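Local coordinates for protein F9 (Vaccinia virus, PDB 6CJ6) that serves in the virion envelope as a component of the poxvirus entry-fusion complex, which merges viral and cellular membranes and lets the core into the host cytoplasm, at residues Q20-H25 / V140-A145. Residues are numbered along the deposited sequence; the frame is centred on the assembly and turned at random.
Sequences QKLAQH and VNTGSA. With PDO (1,3-propandiol), chain X; MOH (methanol), chain B.
Leu22, in the last turn of helix 10-24, meets Val140 and Thr142 where strand 133-141 runs out, an example of how a leucine near a helix end can help pack the helix against the end of a strand. Just before it, Lys21 is turned to another side of the helix, over Leu65 and Ser69 of helix 59-74. Bends along its chain bring NZ to 2.6 Å from O3 of a bound 1,3-propandiol, to which it donates a hydrogen bond; the diol is also hydrogen-bonded to the backbone oxygen of Ser17.

At Leu22 the side chain sets out beside the backbone N (chi1 -69°) and continues extended, carrying CD1 to residues 140-142. Leucine and valine reach toward each other tip to tip: CD1 lies 3.9 Å from Val140 CG2 and 4.1 Å from its CG1, touching both branches of the valine. The same methyl is 4.2 Å from Thr142 CG2, the looser of the two residue contacts. Strand 133-141 is the central strand of a parallel sheet, between 5-6 and 47-53, and the apolar contact lies in the buried layer between helix 10-24 and this sheet. Ile15, Tyr18 and Leu19 continue the helix's packing on Val140, while Met56 also touches Leu22.

Beyond Leu22 the helix gives way at His25, whose N still bonds to Lys21 O. In segment 140-145, Asn141 points away from the helix and forms an Asx turn: its OD1 accepts from Gly143 N at 2.9 Å, with the donor 65° out of the carbonyl plane. Ser144 then N-caps helix 145-158, its OG bonding to Ala147 N.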
# COMPACT_ATOMS: atom_id res chain seq x y z
N GLN A 20 -7.74 -2.06 -8.93
CA GLN A 20 -8.99 -2.52 -9.54
C GLN A 20 -10.18 -2.25 -8.63
O GLN A 20 -11.22 -1.74 -9.07
CB GLN A 20 -8.91 -4.01 -9.84
CG GLN A 20 -8.20 -4.38 -11.13
CD GLN A 20 -8.39 -5.85 -11.48
OE1 GLN A 20 -9.27 -6.51 -10.93
NE2 GLN A 20 -7.57 -6.36 -12.39
N LYS A 21 -10.04 -2.58 -7.34
CA LYS A 21 -11.14 -2.40 -6.40
C LYS A 21 -11.44 -0.92 -6.18
O LYS A 21 -12.60 -0.54 -6.03
CB LYS A 21 -10.80 -3.10 -5.09
CG LYS A 21 -10.54 -4.59 -5.22
CD LYS A 21 -9.53 -5.06 -4.19
CE LYS A 21 -9.90 -6.41 -3.59
NZ LYS A 21 -9.86 -7.52 -4.59
N LEU A 22 -10.40 -0.08 -6.16
CA LEU A 22 -10.61 1.35 -5.96
C LEU A 22 -11.43 1.95 -7.09
O LEU A 22 -12.28 2.82 -6.86
CB LEU A 22 -9.27 2.07 -5.83
CG LEU A 22 -8.44 1.82 -4.57
CD1 LEU A 22 -7.16 2.64 -4.61
CD2 LEU A 22 -9.24 2.12 -3.32
N ALA A 23 -11.18 1.51 -8.33
CA ALA A 23 -11.90 2.06 -9.47
C ALA A 23 -13.38 1.69 -9.43
O ALA A 23 -14.23 2.50 -9.82
CB ALA A 23 -11.27 1.58 -10.78
N GLN A 24 -13.70 0.48 -8.98
CA GLN A 24 -15.10 0.07 -8.90
C GLN A 24 -15.84 0.81 -7.79
O GLN A 24 -16.96 1.28 -7.99
CB GLN A 24 -15.20 -1.44 -8.68
CG GLN A 24 -14.41 -2.24 -9.68
CD GLN A 24 -14.45 -3.73 -9.39
OE1 GLN A 24 -15.25 -4.19 -8.57
NE2 GLN A 24 -13.59 -4.48 -10.06
N HIS A 25 -15.22 0.93 -6.61
CA HIS A 25 -15.86 1.53 -5.44
C HIS A 25 -15.86 3.05 -5.45
O HIS A 25 -15.97 3.67 -4.39
CB HIS A 25 -15.28 0.97 -4.14
CG HIS A 25 -15.93 -0.30 -3.70
ND1 HIS A 25 -15.39 -1.55 -3.96
CD2 HIS A 25 -17.08 -0.53 -3.03
CE1 HIS A 25 -16.18 -2.48 -3.46
NE2 HIS A 25 -17.22 -1.89 -2.90
N VAL A 140 -0.79 5.22 -4.22
CA VAL A 140 -2.10 5.83 -4.45
C VAL A 140 -2.55 6.55 -3.19
O VAL A 140 -2.56 5.95 -2.10
CB VAL A 140 -3.14 4.81 -4.94
CG1 VAL A 140 -3.19 3.60 -4.03
CG2 VAL A 140 -4.51 5.46 -5.06
N ASN A 141 -2.90 7.82 -3.32
CA ASN A 141 -3.45 8.60 -2.23
C ASN A 141 -4.96 8.42 -2.22
O ASN A 141 -5.63 8.69 -3.22
CB ASN A 141 -3.13 10.08 -2.41
CG ASN A 141 -3.80 10.96 -1.38
OD1 ASN A 141 -3.92 10.58 -0.21
ND2 ASN A 141 -4.26 12.13 -1.80
N THR A 142 -5.51 7.98 -1.08
CA THR A 142 -6.96 7.91 -0.92
C THR A 142 -7.52 9.03 -0.05
O THR A 142 -8.63 8.90 0.47
CB THR A 142 -7.40 6.54 -0.41
OG1 THR A 142 -6.69 6.22 0.80
CG2 THR A 142 -7.18 5.47 -1.47
N GLY A 143 -6.78 10.12 0.11
CA GLY A 143 -7.29 11.27 0.82
C GLY A 143 -7.56 11.04 2.29
O GLY A 143 -8.32 11.80 2.90
N SER A 144 -6.96 10.02 2.88
CA SER A 144 -7.06 9.77 4.31
C SER A 144 -5.67 9.53 4.85
O SER A 144 -4.89 8.76 4.28
CB SER A 144 -7.93 8.54 4.58
OG SER A 144 -7.68 8.02 5.86
N ALA A 145 -5.34 10.20 5.96
CA ALA A 145 -4.04 9.98 6.59
C ALA A 145 -3.93 8.57 7.13
O ALA A 145 -2.86 7.95 7.05
CB ALA A 145 -3.81 11.01 7.69
C1 PDO X . -6.48 -9.19 -8.94
O1 PDO X . -5.31 -8.36 -9.00
C2 PDO X . -7.34 -8.76 -7.75
C3 PDO X . -8.35 -7.70 -8.15
O3 PDO X . -9.02 -7.21 -6.99
C MOH B . -5.00 3.76 0.49
O MOH B . -3.99 4.74 0.65